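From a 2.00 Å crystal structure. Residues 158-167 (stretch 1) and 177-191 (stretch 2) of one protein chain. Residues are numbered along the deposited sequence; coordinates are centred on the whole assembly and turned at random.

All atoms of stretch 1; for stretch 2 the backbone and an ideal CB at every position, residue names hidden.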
ATOM      1  N   GLY A 158     -39.597  10.561   3.890  1.00 32.00           N
ATOM      2  CA  GLY A 158     -38.195  10.580   4.224  1.00 27.67           C
ATOM      3  C   GLY A 158     -37.849   9.445   5.172  1.00 28.71           C
ATOM      4  O   GLY A 158     -38.507   8.420   5.136  1.00 31.52           O
ATOM      5  N   PHE A 159     -36.831   9.657   6.006  1.00 25.30           N
ATOM      6  CA  PHE A 159     -36.463   8.721   7.086  1.00 26.63           C
ATOM      7  C   PHE A 159     -37.535   8.674   8.177  1.00 32.89           C
ATOM      8  O   PHE A 159     -37.703   7.667   8.874  1.00 36.10           O
ATOM      9  CB  PHE A 159     -35.108   9.097   7.701  1.00 21.39           C
ATOM     10  CG  PHE A 159     -33.929   8.892   6.785  1.00 34.03           C
ATOM     11  CD1 PHE A 159     -33.267   9.984   6.224  1.00 27.26           C
ATOM     12  CD2 PHE A 159     -33.450   7.603   6.494  1.00 34.06           C
ATOM     13  CE1 PHE A 159     -32.175   9.796   5.370  1.00 34.66           C
ATOM     14  CE2 PHE A 159     -32.369   7.420   5.642  1.00 28.33           C
ATOM     15  CZ  PHE A 159     -31.738   8.516   5.079  1.00 29.77           C
ATOM     16  N   LYS A 160     -38.292   9.757   8.300  1.00 34.34           N
ATOM     17  CA  LYS A 160     -39.286   9.877   9.355  1.00 37.57           C
ATOM     18  C   LYS A 160     -40.252   8.701   9.441  1.00 37.67           C
ATOM     19  O   LYS A 160     -40.603   8.298  10.545  1.00 40.15           O
ATOM     20  CB  LYS A 160     -40.065  11.177   9.205  1.00 37.32           C
ATOM     21  CG  LYS A 160     -39.183  12.390   9.035  1.00 44.21           C
ATOM     22  CD  LYS A 160     -38.670  12.820  10.362  1.00 33.70           C
ATOM     23  CE  LYS A 160     -37.355  13.569  10.238  1.00 55.68           C
ATOM     24  NZ  LYS A 160     -37.406  14.782   9.358  1.00 59.93           N
ATOM     25  N   GLY A 161     -40.670   8.168   8.285  1.00 40.92           N
ATOM     26  CA  GLY A 161     -41.673   7.095   8.186  1.00 38.22           C
ATOM     27  C   GLY A 161     -41.112   5.683   8.210  1.00 36.37           C
ATOM     28  O   GLY A 161     -41.863   4.711   8.320  1.00 33.87           O
ATOM     29  N   ILE A 162     -39.786   5.562   8.102  1.00 39.35           N
ATOM     30  CA  ILE A 162     -39.144   4.250   8.034  1.00 33.47           C
ATOM     31  C   ILE A 162     -38.947   3.771   9.454  1.00 31.01           C
ATOM     32  O   ILE A 162     -38.137   4.349  10.183  1.00 29.27           O
ATOM     33  CB  ILE A 162     -37.757   4.258   7.312  1.00 34.31           C
ATOM     34  CG1 ILE A 162     -37.857   4.884   5.937  1.00 30.93           C
ATOM     35  CG2 ILE A 162     -37.281   2.814   7.075  1.00 20.90           C
ATOM     36  CD1 ILE A 162     -39.028   4.339   5.140  1.00 40.94           C
ATOM     37  N   LYS A 163     -39.686   2.743   9.844  1.00 32.52           N
ATOM     38  CA  LYS A 163     -39.516   2.148  11.186  1.00 30.96           C
ATOM     39  C   LYS A 163     -38.337   1.175  11.107  1.00 35.43           C
ATOM     40  O   LYS A 163     -38.294   0.364  10.200  1.00 34.71           O
ATOM     41  CB  LYS A 163     -40.783   1.419  11.636  1.00 37.46           C
ATOM     42  CG  LYS A 163     -42.029   2.297  11.889  1.00 42.65           C
ATOM     43  CD  LYS A 163     -43.010   2.165  10.722  1.00 55.28           C
ATOM     44  CE  LYS A 163     -44.440   2.373  11.152  1.00 41.76           C
ATOM     45  NZ  LYS A 163     -45.071   1.013  11.283  1.00 60.81           N
ATOM     46  N   PHE A 164     -37.391   1.267  12.054  1.00 35.49           N
ATOM     47  CA  PHE A 164     -36.127   0.528  11.983  1.00 25.74           C
ATOM     48  C   PHE A 164     -36.077  -0.445  13.185  1.00 24.33           C
ATOM     49  O   PHE A 164     -36.462  -0.082  14.300  1.00 26.78           O
ATOM     50  CB  PHE A 164     -34.949   1.503  11.986  1.00 27.34           C
ATOM     51  CG  PHE A 164     -33.580   0.821  11.993  1.00 26.21           C
ATOM     52  CD1 PHE A 164     -32.901   0.589  10.810  1.00 29.31           C
ATOM     53  CD2 PHE A 164     -32.994   0.399  13.198  1.00 23.64           C
ATOM     54  CE1 PHE A 164     -31.664  -0.040  10.815  1.00 32.93           C
ATOM     55  CE2 PHE A 164     -31.782  -0.207  13.208  1.00 28.18           C
ATOM     56  CZ  PHE A 164     -31.116  -0.449  12.032  1.00 27.17           C
ATOM     57  N   ALA A 165     -35.652  -1.684  12.979  1.00 33.23           N
ATOM     58  CA  ALA A 165     -35.368  -2.546  14.156  1.00 22.85           C
ATOM     59  C   ALA A 165     -33.994  -3.231  14.113  1.00 30.58           C
ATOM     60  O   ALA A 165     -33.607  -3.714  13.062  1.00 32.11           O
ATOM     61  CB  ALA A 165     -36.473  -3.611  14.338  1.00 26.94           C
ATOM     62  N   TYR A 166     -33.290  -3.253  15.255  1.00 25.96           N
ATOM     63  CA  TYR A 166     -32.013  -3.923  15.394  1.00 25.80           C
ATOM     64  C   TYR A 166     -32.333  -5.178  16.213  1.00 31.06           C
ATOM     65  O   TYR A 166     -33.053  -5.077  17.204  1.00 25.75           O
ATOM     66  CB  TYR A 166     -30.929  -3.089  16.128  1.00 30.08           C
ATOM     67  CG  TYR A 166     -29.705  -3.952  16.284  1.00 32.80           C
ATOM     68  CD1 TYR A 166     -29.511  -4.764  17.437  1.00 18.77           C
ATOM     69  CD2 TYR A 166     -28.809  -4.064  15.249  1.00 27.12           C
ATOM     70  CE1 TYR A 166     -28.428  -5.641  17.497  1.00 31.11           C
ATOM     71  CE2 TYR A 166     -27.719  -4.923  15.306  1.00 32.83           C
ATOM     72  CZ  TYR A 166     -27.552  -5.726  16.433  1.00 41.10           C
ATOM     73  OH  TYR A 166     -26.483  -6.573  16.509  1.00 30.74           O
ATOM     74  N   CYS A 167     -31.871  -6.355  15.764  1.00 27.08           N
ATOM     75  CA  CYS A 167     -32.139  -7.615  16.496  1.00 29.39           C
ATOM     76  C   CYS A 167     -30.818  -8.204  16.907  1.00 29.20           C
ATOM     77  O   CYS A 167     -29.893  -8.206  16.117  1.00 27.11           O
ATOM     78  CB  CYS A 167     -32.937  -8.641  15.669  1.00 26.91           C
ATOM     79  SG  CYS A 167     -34.706  -8.352  15.663  1.00 38.00           S
ATOM     80  N   UNK A 177     -24.287   2.932  17.468  1.00 29.45           N
ATOM     81  CA  UNK A 177     -24.224   3.961  16.417  1.00 30.08           C
ATOM     82  C   UNK A 177     -25.493   3.994  15.543  1.00 26.61           C
ATOM     83  O   UNK A 177     -25.843   5.054  15.019  1.00 27.34           O
ATOM     84  CB  UNK A 177     -23.000   3.719  15.532  1.00 30.08           C
ATOM     85  N   UNK A 178     -26.219   2.848  15.384  1.00 23.19           N
ATOM     86  CA  UNK A 178     -27.523   2.803  14.635  1.00 27.54           C
ATOM     87  C   UNK A 178     -28.561   3.598  15.441  1.00 28.46           C
ATOM     88  O   UNK A 178     -29.309   4.392  14.861  1.00 29.70           O
ATOM     89  CB  UNK A 178     -28.001   1.366  14.418  1.00 27.54           C
ATOM     90  N   UNK A 179     -28.607   3.370  16.753  1.00 29.21           N
ATOM     91  CA  UNK A 179     -29.513   4.123  17.618  1.00 24.36           C
ATOM     92  C   UNK A 179     -29.265   5.618  17.474  1.00 30.95           C
ATOM     93  O   UNK A 179     -30.225   6.396  17.336  1.00 22.04           O
ATOM     94  CB  UNK A 179     -29.346   3.696  19.078  1.00 24.36           C
ATOM     95  N   UNK A 180     -27.993   6.027  17.504  1.00 30.00           N
ATOM     96  CA  UNK A 180     -27.636   7.449  17.277  1.00 25.36           C
ATOM     97  C   UNK A 180     -28.074   7.968  15.898  1.00 30.32           C
ATOM     98  O   UNK A 180     -28.536   9.107  15.797  1.00 27.38           O
ATOM     99  CB  UNK A 180     -26.124   7.631  17.423  1.00 25.36           C
ATOM    100  N   UNK A 181     -27.864   7.179  14.831  1.00 25.45           N
ATOM    101  CA  UNK A 181     -28.257   7.611  13.472  1.00 29.05           C
ATOM    102  C   UNK A 181     -29.765   7.825  13.405  1.00 30.80           C
ATOM    103  O   UNK A 181     -30.233   8.838  12.902  1.00 31.37           O
ATOM    104  CB  UNK A 181     -27.826   6.581  12.426  1.00 29.05           C
ATOM    105  N   UNK A 182     -30.522   6.870  13.940  1.00 17.79           N
ATOM    106  CA  UNK A 182     -31.970   6.934  13.994  1.00 27.74           C
ATOM    107  C   UNK A 182     -32.395   8.177  14.782  1.00 29.74           C
ATOM    108  O   UNK A 182     -33.250   8.906  14.354  1.00 29.85           O
ATOM    109  CB  UNK A 182     -32.545   5.664  14.623  1.00 27.74           C
ATOM    110  N   UNK A 183     -31.862   8.370  15.977  1.00 28.51           N
ATOM    111  CA  UNK A 183     -32.246   9.529  16.779  1.00 27.51           C
ATOM    112  C   UNK A 183     -32.058  10.821  15.987  1.00 29.90           C
ATOM    113  O   UNK A 183     -32.909  11.693  16.026  1.00 24.83           O
ATOM    114  CB  UNK A 183     -31.431   9.578  18.073  1.00 27.51           C
ATOM    115  N   UNK A 184     -30.894  10.922  15.328  1.00 28.20           N
ATOM    116  CA  UNK A 184     -30.435  12.063  14.520  1.00 28.93           C
ATOM    117  C   UNK A 184     -31.402  12.311  13.363  1.00 35.30           C
ATOM    118  O   UNK A 184     -31.748  13.447  13.061  1.00 23.21           O
ATOM    119  CB  UNK A 184     -29.023  11.816  13.986  1.00 28.93           C
ATOM    120  N   UNK A 185     -31.820  11.192  12.741  1.00 24.15           N
ATOM    121  CA  UNK A 185     -32.682  11.246  11.560  1.00 34.25           C
ATOM    122  C   UNK A 185     -34.189  11.224  11.879  1.00 36.02           C
ATOM    123  O   UNK A 185     -35.005  11.456  10.995  1.00 37.17           O
ATOM    124  CB  UNK A 185     -32.346  10.070  10.641  1.00 34.25           C
ATOM    125  N   UNK A 186     -34.540  10.978  13.141  1.00 30.76           N
ATOM    126  CA  UNK A 186     -35.923  11.085  13.587  1.00 32.91           C
ATOM    127  C   UNK A 186     -36.710   9.838  13.265  1.00 38.30           C
ATOM    128  O   UNK A 186     -37.915   9.893  12.976  1.00 32.23           O
ATOM    129  CB  UNK A 186     -36.597  12.302  12.951  1.00 32.91           C
ATOM    130  N   UNK A 187     -36.031   8.694  13.358  1.00 36.18           N
ATOM    131  CA  UNK A 187     -36.650   7.408  13.110  1.00 28.30           C
ATOM    132  C   UNK A 187     -37.090   6.753  14.397  1.00 30.60           C
ATOM    133  O   UNK A 187     -36.482   6.920  15.470  1.00 29.15           O
ATOM    134  CB  UNK A 187     -35.689   6.489  12.354  1.00 28.30           C
ATOM    135  N   UNK A 188     -38.160   5.986  14.269  1.00 32.69           N
ATOM    136  CA  UNK A 188     -38.542   5.036  15.293  1.00 36.99           C
ATOM    137  C   UNK A 188     -37.528   3.877  15.249  1.00 34.83           C
ATOM    138  O   UNK A 188     -37.372   3.187  14.242  1.00 29.62           O
ATOM    139  CB  UNK A 188     -39.976   4.544  15.086  1.00 36.99           C
ATOM    140  N   UNK A 189     -36.769   3.726  16.315  1.00 30.01           N
ATOM    141  CA  UNK A 189     -35.748   2.674  16.331  1.00 39.59           C
ATOM    142  C   UNK A 189     -36.208   1.675  17.406  1.00 28.31           C
ATOM    143  O   UNK A 189     -36.462   2.071  18.529  1.00 37.28           O
ATOM    144  CB  UNK A 189     -34.351   3.228  16.618  1.00 39.59           C
ATOM    145  N   UNK A 190     -36.324   0.390  17.080  1.00 37.30           N
ATOM    146  CA  UNK A 190     -36.662  -0.645  18.103  1.00 31.41           C
ATOM    147  C   UNK A 190     -35.410  -1.494  18.321  1.00 34.89           C
ATOM    148  O   UNK A 190     -34.850  -2.026  17.364  1.00 36.71           O
ATOM    149  CB  UNK A 190     -37.842  -1.516  17.667  1.00 31.41           C
ATOM    150  N   UNK A 191     -34.973  -1.649  19.564  1.00 37.33           N
ATOM    151  CA  UNK A 191     -33.828  -2.502  19.820  1.00 37.33           C
ATOM    152  C   UNK A 191     -34.290  -3.804  20.424  1.00 39.58           C
ATOM    153  O   UNK A 191     -34.880  -3.818  21.515  1.00 40.19           O
ATOM    154  CB  UNK A 191     -32.820  -1.809  20.739  1.00 37.33           C
TER

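Stretch 2 opens as a helix running antiparallel to strand 164-167, turns, and returns as a strand parallel to it. Position 177 has nothing of stretch 1 near its CB, so many residues would serve; it is Asp177. At 178 the CB points toward stretch 1, with the ideal CB 4.3 Å from Phe164 CE2. An apolar chain of middling size suits the aromatic surface there, and Leu178 packs its CG 3.4 Å from Phe164 CZ and reaches the ring of Tyr166 as well.

Positions 179, 180, 183 and 184 do not face stretch 1, which leaves their identity open. They are Met179, Arg180, Ala183 and Leu184; Arg180 NH1 forms a salt bridge with Asp177 OD1 at 2.8 Å, one helical turn back. Position 181, also out of reach, is Gly181.

At 182 the CB points toward the Phe164 ring, 5.5 Å from CD2, so a small or medium apolar side chain would fit. The deposited residue is Cys182, whose SG lies 3.8 Å from Phe164 CD2. The CB of 185 also points toward stretch 1, 4.2 Å from Phe159 CB, beside an open ring face that invites a branched aliphatic chain. Leu185 answers, its CD1 over the face 4.0 Å from the ring centroid in a CH-pi contact.

Position 186 leaves helical geometry with positive phi, and an ideal CB would stand only 3.1 Å from Lys160 CE. Both features favour glycine, and it is Gly186. At 187 the CB points sideways, between Phe159, Ile162 and Phe164, where a long, flexible apolar chain can touch all three. Met187 does so: its CG is 3.9 Å from Phe159 CB, and its CE is 4.2 Å from Ile162 CB and 3.9 Å from Phe164 CB.

The strand follows. At 188 the carbonyl accepts a 2.9 Å hydrogen bond from Phe164 N to O, while the CB lies beside the aliphatic part of Lys163; a polar chain with some methylene length would suit, and Glu188 has its CB 4.4 Å from Lys163 CG. Position 189 shares a sheet face with Phe164, so a compact apolar residue fits. Cys189 places SG 3.5 Å from Phe164 CD2 and forms a disulfide with Cys182, tying helix to strand beside the ring.

Position 190 lies on the Ala165 face, whose small methyl leaves room for a large side chain; it is His190. Its N and O bond Phe164 O at 2.8 Å and Tyr166 N at 2.9 Å. Position 191 pairs with Tyr166 on the other face, where a beta-branched residue suits the strand: Val191.

Stretch 2 (177-191) DLMRGCALLGMECHV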
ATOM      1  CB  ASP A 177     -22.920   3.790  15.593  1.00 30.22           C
ATOM      2  CG  ASP A 177     -22.054   5.046  15.549  1.00 29.03           C
ATOM      3  OD1 ASP A 177     -22.330   6.059  16.220  1.00 39.88           O
ATOM      4  OD2 ASP A 177     -21.068   5.019  14.807  1.00 28.48           O
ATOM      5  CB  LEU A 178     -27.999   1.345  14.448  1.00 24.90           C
ATOM      6  CG  LEU A 178     -28.042   0.682  13.053  1.00 34.04           C
ATOM      7  CD1 LEU A 178     -27.508   1.616  11.963  1.00 28.77           C
ATOM      8  CD2 LEU A 178     -27.245  -0.624  13.057  1.00 29.83           C
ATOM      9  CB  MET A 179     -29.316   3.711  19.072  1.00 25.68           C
ATOM     10  CG  MET A 179     -29.747   2.250  19.390  1.00 24.20           C
ATOM     11  SD  MET A 179     -29.029   1.685  20.965  1.00 30.82           S
ATOM     12  CE  MET A 179     -29.806   2.785  22.135  1.00 34.80           C
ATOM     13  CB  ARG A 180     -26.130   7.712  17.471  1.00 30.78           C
ATOM     14  CG  ARG A 180     -25.552   7.523  18.918  1.00 27.47           C
ATOM     15  CD  ARG A 180     -24.013   7.484  18.880  1.00 28.74           C
ATOM     16  NE  ARG A 180     -23.406   6.880  20.106  1.00 32.37           N
ATOM     17  CZ  ARG A 180     -22.469   5.927  20.111  1.00 34.19           C
ATOM     18  NH1 ARG A 180     -22.026   5.412  18.975  1.00 28.67           N
ATOM     19  NH2 ARG A 180     -21.984   5.453  21.258  1.00 27.89           N
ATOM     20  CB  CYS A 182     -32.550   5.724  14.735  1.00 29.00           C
ATOM     21  SG  CYS A 182     -32.673   4.166  13.904  1.00 34.90           S
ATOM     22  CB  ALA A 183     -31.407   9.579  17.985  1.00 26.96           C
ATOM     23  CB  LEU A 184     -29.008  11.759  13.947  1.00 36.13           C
ATOM     24  CG  LEU A 184     -27.819  12.711  14.178  1.00 41.75           C
ATOM     25  CD1 LEU A 184     -28.012  13.553  15.431  1.00 34.48           C
ATOM     26  CD2 LEU A 184     -26.520  11.925  14.274  1.00 40.38           C
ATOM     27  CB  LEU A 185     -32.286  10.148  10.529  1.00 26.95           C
ATOM     28  CG  LEU A 185     -30.905  10.371   9.871  1.00 29.73           C
ATOM     29  CD1 LEU A 185     -30.504   9.102   9.151  1.00 25.65           C
ATOM     30  CD2 LEU A 185     -30.899  11.551   8.803  1.00 27.87           C
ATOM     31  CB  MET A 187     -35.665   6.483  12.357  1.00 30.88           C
ATOM     32  CG  MET A 187     -35.346   6.965  10.962  1.00 27.36           C
ATOM     33  SD  MET A 187     -33.852   6.360  10.187  1.00 33.91           S
ATOM     34  CE  MET A 187     -34.439   4.697   9.786  1.00 30.80           C
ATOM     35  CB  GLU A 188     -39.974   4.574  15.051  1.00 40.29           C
ATOM     36  CG  GLU A 188     -40.408   3.496  15.969  1.00 59.78           C
ATOM     37  CD  GLU A 188     -41.574   3.900  16.821  1.00 71.70           C
ATOM     38  OE1 GLU A 188     -41.601   5.089  17.243  1.00 79.92           O
ATOM     39  OE2 GLU A 188     -42.448   3.031  17.083  1.00 56.87           O
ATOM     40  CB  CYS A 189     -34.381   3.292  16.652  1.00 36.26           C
ATOM     41  SG  CYS A 189     -32.907   2.928  15.566  1.00 72.23           S
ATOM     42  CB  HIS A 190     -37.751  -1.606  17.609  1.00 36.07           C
ATOM     43  CG  HIS A 190     -39.092  -0.988  17.387  1.00 44.02           C
ATOM     44  ND1 HIS A 190     -39.330   0.372  17.470  1.00 46.72           N
ATOM     45  CD2 HIS A 190     -40.282  -1.564  17.094  1.00 41.72           C
ATOM     46  CE1 HIS A 190     -40.607   0.601  17.215  1.00 46.06           C
ATOM     47  NE2 HIS A 190     -41.205  -0.557  16.980  1.00 39.74           N
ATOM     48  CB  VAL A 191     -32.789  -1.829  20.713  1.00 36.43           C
ATOM     49  CG1 VAL A 191     -31.627  -2.776  20.932  1.00 32.92           C
ATOM     50  CG2 VAL A 191     -32.325  -0.477  20.088  1.00 37.74           C
TER
HETATM   51  O   HOH W   1     -39.362   5.998  11.572  1.00 35.68           O
HETATM   52  O   HOH W   2     -40.560   9.250  13.118  1.00 58.76           O
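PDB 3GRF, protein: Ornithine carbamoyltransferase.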